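Local coordinates for protein lactate dehydrogenase, adjacent gene encodes predicted malate dehydrogenase (Cryptosporidium parvum, PDB 4ND2) that probably interconverts pyruvate and (S)-lactate, using NADH and NAD(+) as the redox pair, and binds its dinucleotide cofactor in a Rossmann-type domain, at residues Gly24-Asp35 and Ser57-Tyr67; Pro83-Ser91 and Trp220-Thr231. All coordinates share one frame; numbering follows the deposited sequence.

Contact 1 of 2, residues Gly24-Asp35 and Ser57-Tyr67. With A3D (3-acetylpyridine adenine dinucleotide), chain C.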
loop_
_atom_site.group_PDB
_atom_site.type_symbol
_atom_site.label_atom_id
_atom_site.label_comp_id
_atom_site.label_asym_id
_atom_site.label_seq_id
_atom_site.Cartn_x
_atom_site.Cartn_y
_atom_site.Cartn_z
ATOM N N GLY A 24 5.063 6.815 -9.928
ATOM C CA GLY A 24 3.748 7.446 -9.939
ATOM C C GLY A 24 2.718 6.660 -9.151
ATOM O O GLY A 24 1.996 7.225 -8.331
ATOM N N LYS A 25 2.656 5.353 -9.395
ATOM C CA LYS A 25 1.729 4.475 -8.677
ATOM C C LYS A 25 1.899 4.582 -7.160
ATOM O O LYS A 25 0.915 4.679 -6.431
ATOM C CB LYS A 25 1.911 3.022 -9.121
ATOM C CG LYS A 25 1.002 2.032 -8.407
ATOM C CD LYS A 25 1.238 0.610 -8.885
ATOM C CE LYS A 25 0.193 -0.347 -8.333
ATOM N NZ LYS A 25 0.071 -0.268 -6.853
ATOM N N ASP A 26 3.146 4.568 -6.694
ATOM C CA ASP A 26 3.442 4.638 -5.256
ATOM C C ASP A 26 3.332 6.055 -4.684
ATOM O O ASP A 26 3.425 6.239 -3.471
ATOM C CB ASP A 26 4.853 4.109 -4.972
ATOM C CG ASP A 26 5.018 2.637 -5.321
ATOM O OD1 ASP A 26 4.009 1.906 -5.401
ATOM O OD2 ASP A 26 6.172 2.206 -5.514
ATOM N N ASN A 27 3.149 7.052 -5.553
ATOM C CA ASN A 27 3.196 8.459 -5.153
ATOM C C ASN A 27 4.488 8.788 -4.392
ATOM O O ASN A 27 4.481 9.549 -3.423
ATOM C CB ASN A 27 1.957 8.838 -4.329
ATOM C CG ASN A 27 1.802 10.344 -4.149
ATOM O OD1 ASN A 27 2.165 11.137 -5.019
ATOM N ND2 ASN A 27 1.256 10.741 -3.016
ATOM N N LEU A 28 5.594 8.203 -4.845
ATOM C CA LEU A 28 6.908 8.435 -4.241
ATOM C C LEU A 28 7.429 9.835 -4.568
ATOM O O LEU A 28 8.065 10.482 -3.735
ATOM C CB LEU A 28 7.902 7.381 -4.735
ATOM C CG LEU A 28 9.349 7.468 -4.248
ATOM C CD1 LEU A 28 9.425 7.287 -2.740
ATOM C CD2 LEU A 28 10.202 6.432 -4.963
ATOM N N ALA A 29 7.168 10.288 -5.791
ATOM C CA ALA A 29 7.639 11.589 -6.252
ATOM C C ALA A 29 6.944 11.983 -7.549
ATOM O O ALA A 29 6.228 11.179 -8.156
ATOM C CB ALA A 29 9.147 11.551 -6.469
ATOM N N ASP A 30 7.149 13.230 -7.955
ATOM C CA ASP A 30 6.857 13.648 -9.322
ATOM C C ASP A 30 7.962 13.094 -10.208
ATOM O O ASP A 30 9.092 12.900 -9.753
ATOM C CB ASP A 30 6.832 15.173 -9.448
ATOM C CG ASP A 30 5.615 15.805 -8.793
ATOM O OD1 ASP A 30 4.629 15.099 -8.483
ATOM O OD2 ASP A 30 5.645 17.036 -8.603
ATOM N N VAL A 31 7.639 12.855 -11.475
ATOM C CA VAL A 31 8.587 12.273 -12.414
ATOM C C VAL A 31 8.762 13.162 -13.643
ATOM O O VAL A 31 7.785 13.661 -14.197
ATOM C CB VAL A 31 8.122 10.876 -12.874
ATOM C CG1 VAL A 31 9.096 10.291 -13.890
ATOM C CG2 VAL A 31 7.969 9.948 -11.677
ATOM N N VAL A 32 10.014 13.352 -14.054
ATOM C CA VAL A 32 10.330 13.962 -15.342
ATOM C C VAL A 32 10.978 12.899 -16.221
ATOM O O VAL A 32 12.092 12.452 -15.942
ATOM C CB VAL A 32 11.283 15.165 -15.192
ATOM C CG1 VAL A 32 11.654 15.734 -16.558
ATOM C CG2 VAL A 32 10.643 16.234 -14.322
ATOM N N LEU A 33 10.264 12.481 -17.264
ATOM C CA LEU A 33 10.799 11.552 -18.255
ATOM C C LEU A 33 11.537 12.340 -19.336
ATOM O O LEU A 33 10.916 13.074 -20.107
ATOM C CB LEU A 33 9.677 10.722 -18.890
ATOM C CG LEU A 33 9.228 9.469 -18.137
ATOM C CD1 LEU A 33 7.862 9.010 -18.627
ATOM C CD2 LEU A 33 10.252 8.349 -18.282
ATOM N N PHE A 34 12.858 12.188 -19.380
ATOM C CA PHE A 34 13.693 12.861 -20.372
ATOM C C PHE A 34 14.097 11.887 -21.474
ATOM O O PHE A 34 14.446 10.739 -21.202
ATOM C CB PHE A 34 14.948 13.446 -19.709
ATOM C CG PHE A 34 15.885 14.131 -20.672
ATOM C CD1 PHE A 34 15.845 15.509 -20.838
ATOM C CD2 PHE A 34 16.808 13.398 -21.414
ATOM C CE1 PHE A 34 16.705 16.142 -21.726
ATOM C CE2 PHE A 34 17.668 14.026 -22.302
ATOM C CZ PHE A 34 17.617 15.400 -22.458
ATOM N N ASP A 35 14.052 12.352 -22.720
ATOM C CA ASP A 35 14.605 11.596 -23.840
ATOM C C ASP A 35 14.922 12.530 -25.002
ATOM O O ASP A 35 14.308 13.589 -25.140
ATOM C CB ASP A 35 13.634 10.501 -24.290
ATOM C CG ASP A 35 14.344 9.300 -24.898
ATOM O OD1 ASP A 35 14.982 9.446 -25.966
ATOM O OD2 ASP A 35 14.253 8.199 -24.307
ATOM N N SER A 57 -3.115 8.319 -6.983
ATOM C CA SER A 57 -1.881 9.087 -6.800
ATOM C C SER A 57 -2.032 10.487 -7.380
ATOM O O SER A 57 -2.707 10.664 -8.389
ATOM C CB SER A 57 -0.718 8.381 -7.498
ATOM O OG SER A 57 0.458 9.172 -7.482
ATOM N N THR A 58 -1.395 11.470 -6.749
ATOM C CA THR A 58 -1.363 12.838 -7.272
ATOM C C THR A 58 0.009 13.199 -7.857
ATOM O O THR A 58 0.283 14.374 -8.117
ATOM C CB THR A 58 -1.750 13.873 -6.192
ATOM O OG1 THR A 58 -0.871 13.756 -5.070
ATOM C CG2 THR A 58 -3.178 13.661 -5.732
ATOM N N SER A 59 0.861 12.193 -8.070
ATOM C CA SER A 59 2.154 12.403 -8.723
ATOM C C SER A 59 1.961 13.019 -10.106
ATOM O O SER A 59 1.076 12.602 -10.851
ATOM C CB SER A 59 2.916 11.082 -8.882
ATOM O OG SER A 59 3.420 10.614 -7.648
ATOM N N LYS A 60 2.784 14.014 -10.428
ATOM C CA LYS A 60 2.839 14.573 -11.776
ATOM C C LYS A 60 3.931 13.869 -12.571
ATOM O O LYS A 60 5.045 13.685 -12.074
ATOM C CB LYS A 60 3.129 16.072 -11.732
ATOM C CG LYS A 60 2.139 16.856 -10.896
ATOM C CD LYS A 60 2.095 18.325 -11.281
ATOM C CE LYS A 60 1.189 19.103 -10.338
ATOM N NZ LYS A 60 -0.224 18.637 -10.415
ATOM N N VAL A 61 3.602 13.477 -13.798
ATOM C CA VAL A 61 4.541 12.808 -14.691
ATOM C C VAL A 61 4.539 13.548 -16.025
ATOM O O VAL A 61 3.516 13.580 -16.711
ATOM C CB VAL A 61 4.156 11.329 -14.914
ATOM C CG1 VAL A 61 5.189 10.626 -15.788
ATOM C CG2 VAL A 61 4.003 10.610 -13.578
ATOM N N ILE A 62 5.674 14.154 -16.375
ATOM C CA ILE A 62 5.810 14.898 -17.635
ATOM C C ILE A 62 6.953 14.355 -18.490
ATOM O O ILE A 62 7.909 13.771 -17.970
ATOM C CB ILE A 62 6.018 16.411 -17.397
ATOM C CG1 ILE A 62 7.329 16.687 -16.647
ATOM C CG2 ILE A 62 4.838 16.988 -16.630
ATOM C CD1 ILE A 62 7.684 18.156 -16.557
ATOM N N GLY A 63 6.836 14.555 -19.800
ATOM C CA GLY A 63 7.852 14.146 -20.765
ATOM C C GLY A 63 8.530 15.368 -21.352
ATOM O O GLY A 63 7.881 16.388 -21.585
ATOM N N THR A 64 9.837 15.273 -21.589
ATOM C CA THR A 64 10.612 16.419 -22.062
ATOM C C THR A 64 11.875 16.014 -22.818
ATOM O O THR A 64 12.345 14.878 -22.710
ATOM C CB THR A 64 11.018 17.332 -20.885
ATOM O OG1 THR A 64 11.664 18.509 -21.382
ATOM C CG2 THR A 64 11.956 16.612 -19.924
ATOM N N ASN A 65 12.409 16.964 -23.584
ATOM C CA ASN A 65 13.715 16.820 -24.225
ATOM C C ASN A 65 14.669 17.929 -23.790
ATOM O O ASN A 65 15.681 18.175 -24.442
ATOM C CB ASN A 65 13.566 16.808 -25.753
ATOM C CG ASN A 65 13.064 18.130 -26.314
ATOM O OD1 ASN A 65 12.715 19.049 -25.575
ATOM N ND2 ASN A 65 13.021 18.225 -27.635
ATOM N N ASP A 66 14.342 18.582 -22.676
ATOM C CA ASP A 66 15.051 19.771 -22.217
ATOM C C ASP A 66 15.605 19.542 -20.811
ATOM O O ASP A 66 14.841 19.337 -19.864
ATOM C CB ASP A 66 14.083 20.960 -22.224
ATOM C CG ASP A 66 14.762 22.284 -21.941
ATOM O OD1 ASP A 66 14.084 23.323 -22.082
ATOM O OD2 ASP A 66 15.954 22.302 -21.575
ATOM N N TYR A 67 16.929 19.594 -20.675
ATOM C CA TYR A 67 17.575 19.365 -19.376
ATOM C C TYR A 67 17.197 20.397 -18.313
ATOM O O TYR A 67 17.310 20.122 -17.121
ATOM C CB TYR A 67 19.103 19.291 -19.516
ATOM C CG TYR A 67 19.615 17.900 -19.820
ATOM C CD1 TYR A 67 20.263 17.615 -21.018
ATOM C CD2 TYR A 67 19.443 16.864 -18.903
ATOM C CE1 TYR A 67 20.729 16.338 -21.293
ATOM C CE2 TYR A 67 19.904 15.585 -19.169
ATOM C CZ TYR A 67 20.545 15.327 -20.362
ATOM O OH TYR A 67 21.001 14.055 -20.622
HETATM P PA A3D C . 15.850 1.136 -24.470
HETATM O O1A A3D C . 14.442 0.616 -24.370
HETATM O O2A A3D C . 16.579 1.046 -25.784
HETATM O O5B A3D C . 15.858 2.668 -24.001
HETATM C C5B A3D C . 16.997 3.508 -24.145
HETATM C C4B A3D C . 16.494 4.937 -24.275
HETATM O O4B A3D C . 17.587 5.851 -24.166
HETATM C C3B A3D C . 15.820 5.200 -25.621
HETATM O O3B A3D C . 14.469 5.637 -25.442
HETATM C C2B A3D C . 16.671 6.276 -26.271
HETATM O O2B A3D C . 15.925 7.224 -27.038
HETATM C C1B A3D C . 17.338 6.923 -25.072
HETATM N N9A A3D C . 18.575 7.657 -25.411
HETATM C C8A A3D C . 19.507 7.340 -26.330
HETATM N N7A A3D C . 20.492 8.272 -26.341
HETATM C C5A A3D C . 20.187 9.201 -25.420
HETATM C C6A A3D C . 20.792 10.449 -24.917
HETATM N N6A A3D C . 21.963 10.910 -25.421
HETATM N N1A A3D C . 20.136 11.111 -23.934
HETATM C C2A A3D C . 18.971 10.674 -23.416
HETATM N N3A A3D C . 18.367 9.546 -23.831
HETATM C C4A A3D C . 18.920 8.787 -24.808
HETATM O O3 A3D C . 16.805 0.437 -23.370
HETATM P PN A3D C . 16.310 -0.149 -21.946
HETATM O O1N A3D C . 15.726 -1.515 -22.169
HETATM O O2N A3D C . 15.505 0.891 -21.215
HETATM O O5D A3D C . 17.717 -0.299 -21.184
HETATM C C5D A3D C . 18.455 0.874 -20.858
HETATM C C4D A3D C . 19.856 0.538 -20.361
HETATM O O4D A3D C . 19.777 -0.169 -19.117
HETATM C C3D A3D C . 20.647 -0.353 -21.315
HETATM O O3D A3D C . 21.989 0.122 -21.418
HETATM C C2D A3D C . 20.645 -1.711 -20.651
HETATM O O2D A3D C . 21.791 -2.508 -20.961
HETATM C C1D A3D C . 20.628 -1.313 -19.186
HETATM N N1N A3D C . 20.169 -2.371 -18.288
HETATM C C2N A3D C . 20.894 -2.621 -17.187
HETATM C C3N A3D C . 20.512 -3.612 -16.294
HETATM C C7N A3D C . 21.320 -3.890 -15.063
HETATM O O7N A3D C . 20.980 -4.813 -14.352
HETATM C C8N A3D C . 22.504 -3.039 -14.719
HETATM C C4N A3D C . 19.362 -4.346 -16.551
HETATM C C5N A3D C . 18.626 -4.068 -17.693
HETATM C C6N A3D C . 19.055 -3.068 -18.554
#

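Contact 2 of 2, residues Pro83-Ser91 and Trp220-Thr231. With PYR (pyruvic acid), chain D.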
loop_
_atom_site.group_PDB
_atom_site.type_symbol
_atom_site.label_atom_id
_atom_site.label_comp_id
_atom_site.label_asym_id
_atom_site.label_seq_id
_atom_site.Cartn_x
_atom_site.Cartn_y
_atom_site.Cartn_z
ATOM N N PRO A 83 20.918 1.897 -29.078
ATOM C CA PRO A 83 19.912 0.859 -29.315
ATOM C C PRO A 83 20.491 -0.549 -29.462
ATOM O O PRO A 83 21.668 -0.707 -29.775
ATOM C CB PRO A 83 19.246 1.305 -30.623
ATOM C CG PRO A 83 20.272 2.123 -31.317
ATOM C CD PRO A 83 21.078 2.793 -30.241
ATOM N N GLY A 84 19.654 -1.555 -29.222
ATOM C CA GLY A 84 20.029 -2.952 -29.426
ATOM C C GLY A 84 20.590 -3.599 -28.175
ATOM O O GLY A 84 21.419 -3.011 -27.481
ATOM N N ARG A 85 20.132 -4.816 -27.888
ATOM C CA ARG A 85 20.634 -5.584 -26.747
ATOM C C ARG A 85 22.065 -6.060 -27.003
ATOM O O ARG A 85 22.475 -6.203 -28.156
ATOM C CB ARG A 85 19.738 -6.796 -26.457
ATOM C CG ARG A 85 19.548 -7.758 -27.626
ATOM C CD ARG A 85 19.157 -9.154 -27.161
ATOM N NE ARG A 85 20.280 -9.853 -26.535
ATOM C CZ ARG A 85 20.296 -11.147 -26.213
ATOM N NH1 ARG A 85 19.243 -11.926 -26.449
ATOM N NH2 ARG A 85 21.380 -11.669 -25.647
ATOM N N PRO A 86 22.823 -6.308 -25.936
ATOM C CA PRO A 86 24.114 -6.969 -26.088
ATOM C C PRO A 86 23.928 -8.411 -26.546
ATOM O O PRO A 86 23.000 -9.083 -26.095
ATOM C CB PRO A 86 24.703 -6.930 -24.677
ATOM C CG PRO A 86 24.069 -5.755 -24.030
ATOM C CD PRO A 86 22.698 -5.638 -24.627
ATOM N N LYS A 87 24.793 -8.871 -27.446
ATOM C CA LYS A 87 24.743 -10.250 -27.926
ATOM C C LYS A 87 25.253 -11.202 -26.844
ATOM O O LYS A 87 24.511 -12.062 -26.367
ATOM C CB LYS A 87 25.571 -10.402 -29.209
ATOM C CG LYS A 87 25.500 -11.783 -29.846
ATOM C CD LYS A 87 26.473 -11.914 -31.008
ATOM C CE LYS A 87 26.576 -13.355 -31.482
ATOM N NZ LYS A 87 27.622 -13.519 -32.529
ATOM N N ASP A 88 26.515 -11.029 -26.456
ATOM C CA ASP A 88 27.187 -11.944 -25.527
ATOM C C ASP A 88 27.612 -11.295 -24.208
ATOM O O ASP A 88 27.631 -11.966 -23.178
ATOM C CB ASP A 88 28.421 -12.557 -26.200
ATOM C CG ASP A 88 28.076 -13.343 -27.453
ATOM O OD1 ASP A 88 27.065 -14.078 -27.446
ATOM O OD2 ASP A 88 28.824 -13.231 -28.448
ATOM N N ASP A 89 27.967 -10.009 -24.241
ATOM C CA ASP A 89 28.480 -9.316 -23.059
ATOM C C ASP A 89 27.957 -7.883 -22.978
ATOM O O ASP A 89 27.884 -7.182 -23.989
ATOM C CB ASP A 89 30.014 -9.304 -23.079
ATOM C CG ASP A 89 30.620 -8.977 -21.718
ATOM O OD1 ASP A 89 30.512 -7.817 -21.262
ATOM O OD2 ASP A 89 31.221 -9.884 -21.105
ATOM N N ARG A 90 27.630 -7.452 -21.761
ATOM C CA ARG A 90 27.150 -6.093 -21.504
ATOM C C ARG A 90 28.156 -5.021 -21.938
ATOM O O ARG A 90 27.773 -3.883 -22.210
ATOM C CB ARG A 90 26.855 -5.903 -20.011
ATOM C CG ARG A 90 25.734 -6.760 -19.436
ATOM C CD ARG A 90 25.794 -6.707 -17.915
ATOM N NE ARG A 90 24.752 -7.479 -17.237
ATOM C CZ ARG A 90 24.842 -8.763 -16.884
ATOM N NH1 ARG A 90 25.924 -9.487 -17.166
ATOM N NH2 ARG A 90 23.828 -9.340 -16.249
ATOM N N SER A 91 29.437 -5.383 -21.992
ATOM C CA SER A 91 30.502 -4.441 -22.341
ATOM C C SER A 91 30.509 -4.027 -23.819
ATOM O O SER A 91 31.221 -3.100 -24.193
ATOM C CB SER A 91 31.865 -5.027 -21.966
ATOM O OG SER A 91 32.146 -6.182 -22.736
ATOM N N TRP A 220 20.463 -12.790 -16.999
ATOM C CA TRP A 220 20.182 -11.725 -17.968
ATOM C C TRP A 220 19.937 -12.273 -19.380
ATOM O O TRP A 220 19.061 -11.779 -20.092
ATOM C CB TRP A 220 21.290 -10.661 -17.967
ATOM C CG TRP A 220 22.527 -10.998 -18.753
ATOM C CD1 TRP A 220 23.579 -11.767 -18.346
ATOM C CD2 TRP A 220 22.845 -10.548 -20.076
ATOM N NE1 TRP A 220 24.530 -11.830 -19.337
ATOM C CE2 TRP A 220 24.105 -11.091 -20.410
ATOM C CE3 TRP A 220 22.187 -9.743 -21.014
ATOM C CZ2 TRP A 220 24.719 -10.859 -21.643
ATOM C CZ3 TRP A 220 22.800 -9.511 -22.245
ATOM C CH2 TRP A 220 24.054 -10.068 -22.544
ATOM N N LYS A 221 20.689 -13.305 -19.762
ATOM C CA LYS A 221 20.550 -13.930 -21.079
ATOM C C LYS A 221 19.276 -14.758 -21.184
ATOM O O LYS A 221 18.644 -14.792 -22.238
ATOM C CB LYS A 221 21.758 -14.818 -21.395
ATOM C CG LYS A 221 23.074 -14.068 -21.432
ATOM C CD LYS A 221 24.207 -14.916 -21.989
ATOM C CE LYS A 221 25.493 -14.108 -22.074
ATOM N NZ LYS A 221 26.673 -14.937 -22.444
ATOM N N GLU A 222 18.903 -15.427 -20.094
ATOM C CA GLU A 222 17.674 -16.217 -20.062
ATOM C C GLU A 222 16.453 -15.347 -20.359
ATOM O O GLU A 222 15.581 -15.734 -21.134
ATOM C CB GLU A 222 17.495 -16.902 -18.705
ATOM C CG GLU A 222 16.386 -17.947 -18.707
ATOM C CD GLU A 222 16.021 -18.453 -17.325
ATOM O OE1 GLU A 222 15.294 -19.462 -17.250
ATOM O OE2 GLU A 222 16.443 -17.853 -16.313
ATOM N N VAL A 223 16.396 -14.177 -19.733
ATOM C CA VAL A 223 15.312 -13.228 -19.979
ATOM C C VAL A 223 15.432 -12.660 -21.398
ATOM O O VAL A 223 14.467 -12.679 -22.161
ATOM C CB VAL A 223 15.316 -12.084 -18.942
ATOM C CG1 VAL A 223 14.254 -11.042 -19.278
ATOM C CG2 VAL A 223 15.098 -12.639 -17.538
ATOM N N ALA A 224 16.623 -12.178 -21.741
ATOM C CA ALA A 224 16.874 -11.543 -23.039
ATOM C C ALA A 224 16.560 -12.450 -24.231
ATOM O O ALA A 224 15.953 -12.004 -25.206
ATOM C CB ALA A 224 18.316 -11.061 -23.117
ATOM N N ASP A 225 16.970 -13.714 -24.150
ATOM C CA ASP A 225 16.731 -14.675 -25.237
ATOM C C ASP A 225 15.250 -14.998 -25.429
ATOM O O ASP A 225 14.831 -15.360 -26.529
ATOM C CB ASP A 225 17.517 -15.973 -25.005
ATOM C CG ASP A 225 19.011 -15.802 -25.223
ATOM O OD1 ASP A 225 19.439 -14.741 -25.729
ATOM O OD2 ASP A 225 19.766 -16.736 -24.888
ATOM N N ASN A 226 14.468 -14.879 -24.360
ATOM C CA ASN A 226 13.023 -15.088 -24.433
ATOM C C ASN A 226 12.282 -13.852 -24.948
ATOM O O ASN A 226 11.355 -13.976 -25.744
ATOM C CB ASN A 226 12.472 -15.511 -23.067
ATOM C CG ASN A 226 12.693 -16.985 -22.782
ATOM O OD1 ASN A 226 12.182 -17.842 -23.498
ATOM N ND2 ASN A 226 13.449 -17.289 -21.732
ATOM N N LEU A 227 12.694 -12.669 -24.496
ATOM C CA LEU A 227 12.086 -11.412 -24.948
ATOM C C LEU A 227 12.412 -11.101 -26.411
ATOM O O LEU A 227 11.600 -10.494 -27.110
ATOM C CB LEU A 227 12.542 -10.242 -24.069
ATOM C CG LEU A 227 12.107 -10.266 -22.604
ATOM C CD1 LEU A 227 12.774 -9.131 -21.842
ATOM C CD2 LEU A 227 10.594 -10.179 -22.475
ATOM N N LYS A 228 13.609 -11.493 -26.846
ATOM C CA LYS A 228 14.083 -11.333 -28.233
ATOM C C LYS A 228 14.406 -9.892 -28.645
ATOM O O LYS A 228 15.469 -9.640 -29.214
ATOM C CB LYS A 228 13.110 -11.974 -29.236
ATOM C CG LYS A 228 12.994 -13.481 -29.081
ATOM C CD LYS A 228 12.078 -14.087 -30.132
ATOM C CE LYS A 228 12.226 -15.600 -30.190
ATOM N NZ LYS A 228 12.025 -16.244 -28.861
ATOM N N THR A 229 13.506 -8.955 -28.358
ATOM C CA THR A 229 13.671 -7.560 -28.774
ATOM C C THR A 229 14.488 -6.705 -27.795
ATOM O O THR A 229 14.749 -5.532 -28.071
ATOM C CB THR A 229 12.302 -6.885 -28.981
ATOM O OG1 THR A 229 11.539 -6.965 -27.770
ATOM C CG2 THR A 229 11.536 -7.570 -30.105
ATOM N N GLY A 230 14.888 -7.274 -26.659
ATOM C CA GLY A 230 15.689 -6.528 -25.693
ATOM C C GLY A 230 16.014 -7.281 -24.415
ATOM O O GLY A 230 15.720 -8.468 -24.285
ATOM N N THR A 231 16.628 -6.571 -23.472
ATOM C CA THR A 231 17.001 -7.134 -22.177
ATOM C C THR A 231 15.884 -6.910 -21.148
ATOM O O THR A 231 14.871 -6.279 -21.453
ATOM C CB THR A 231 18.339 -6.537 -21.686
ATOM O OG1 THR A 231 18.382 -5.131 -21.962
ATOM C CG2 THR A 231 19.511 -7.210 -22.389
HETATM C C PYR D . 20.560 -7.731 -16.578
HETATM O O PYR D . 19.396 -8.133 -16.807
HETATM O OXT PYR D . 21.209 -8.160 -15.598
HETATM C CA PYR D . 21.188 -6.757 -17.475
HETATM O O3 PYR D . 22.214 -6.193 -17.133
HETATM C CB PYR D . 20.560 -6.471 -18.807
HETATM O O HOH W 1 27.748 -11.984 -20.237
HETATM O O HOH W 2 22.744 -12.088 -15.145
#

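Contact 1 of 2, residues Gly24-Asp35 and Ser57-Tyr67
Phe34 and Tyr67 stack at the carboxyl ends of strands 30-34 and 61-64, two parallel neighbours of the Rossmann sheet that belong to one beta-alpha-beta unit with helix 40-55 between them. From Phe34 CB the side chain runs with CG anti to the backbone N (chi1 179°), which sends the ring toward the chain leaving the outer strand. CE1 comes 3.4 Å from Asn65 C. CZ, at the tip, lies 3.5 Å from Tyr67 CE1. CE2 reaches Tyr67 CZ and OH, and the CD2-CE2 edge of the ring meets adenine C2A of the cofactor analogue. The two rings lie face to face, planes 22° apart.

Down the strands, Val31 meets Val61 on the face covered by helices 14-26 and 40-55; on the other face Val32 CG1 presses tightly on Thr64 CG2. Val31 N, Leu33 N and Asp35 N give to Lys60 O, Ile62 O and Thr64 O, while Ile62 N and Thr64 N give to Val31 O and Leu33 O. At the far end Asp30 OD1 takes Lys60 N almost straight, from above the carboxylate plane, and also pairs with Arg4. Beyond it Gly24 O, closing the Schellman turn at Asn27, accepts Ser57 OG as well.

Just past Phe34, Asp35 grips the adenosine ribose, its OD1 2.6 Å from O2B and its OD2 2.8 Å from O3B.

Contact 2 of 2, residues Pro83-Ser91 and Trp220-Thr231
Over the five-membered ring of Trp220 lies the guanidinium of Arg90, beside the pyruvate. Arg90 CZ is 3.8 Å from the centroid of that Trp220 ring, a cation-pi contact with the two planes turned 43° apart. NH2 comes nearest, 3.2 Å from Trp220 CD1. The same guanidinium uses its edge for the substrate: NE gives a hydrogen bond of 2.8 Å to O3 of pyruvate, and NH2 one of 2.9 Å to OXT. Its chain is extended from CG to NE, carrying the charged end from the loop into the pocket. Trp220 CB packs against the pyruvate carboxyl carbon, and Thr231 CB against the pyruvate methyl. Arg153, His177 and Asn122 supply further hydrogen bonds to the substrate.

One shell out, a water accepts from both Arg90 NH2 and Trp220 N, tying cation to helix. Lys221 CG sits against the opposite face of the indole, toward the rim, and Lys221 NZ makes a weak bond to Asp88 O. Pro86 CB touches Trp220 CH2 at 3.8 Å.

In the lactate dehydrogenase fold this is where the active-site loop of the nucleotide-binding domain, here 83-91, closes over pyruvate against helix 206-227 of the C-terminal domain.

Further along, Arg85 bends at chi3 (-72°), which folds its guanidinium back on its own loop: NE and NH2 both grip Pro86 O. NH1 is left for a salt bridge with Asp225 OD1, 2.9 Å long and nearly straight at 177°, the oxygen lying in the guanidinium plane. Ala224 CB packs on one face of that group. Within the loop, the residues flanking Arg90 are tied together: Asp89 OD1 accepts Ser91 N in an Asx turn and takes Ser91 OG from above the carboxylate plane.

Both contacts are partly buried, contact 1 the more so: 12 of its 22 touching residues are buried, against 5 of 13 in contact 2. Contact 1 stays inside the nucleotide-binding domain, at the edge of its parallel sheet, where regular main-chain bonding and aliphatic packing dominate. Contact 2 joins that domain to the C-terminal one across a loop and a helix end, with charged groups, an indole and waters doing the work. The centres of contact 1 and contact 2 are about 27 Å apart, and the two do not touch. Contact 1 holds the adenosine end of the cofactor, whereas contact 2 touches the cofactor through Thr231 and lines part of the pyruvate pocket. Each also touches the second subunit.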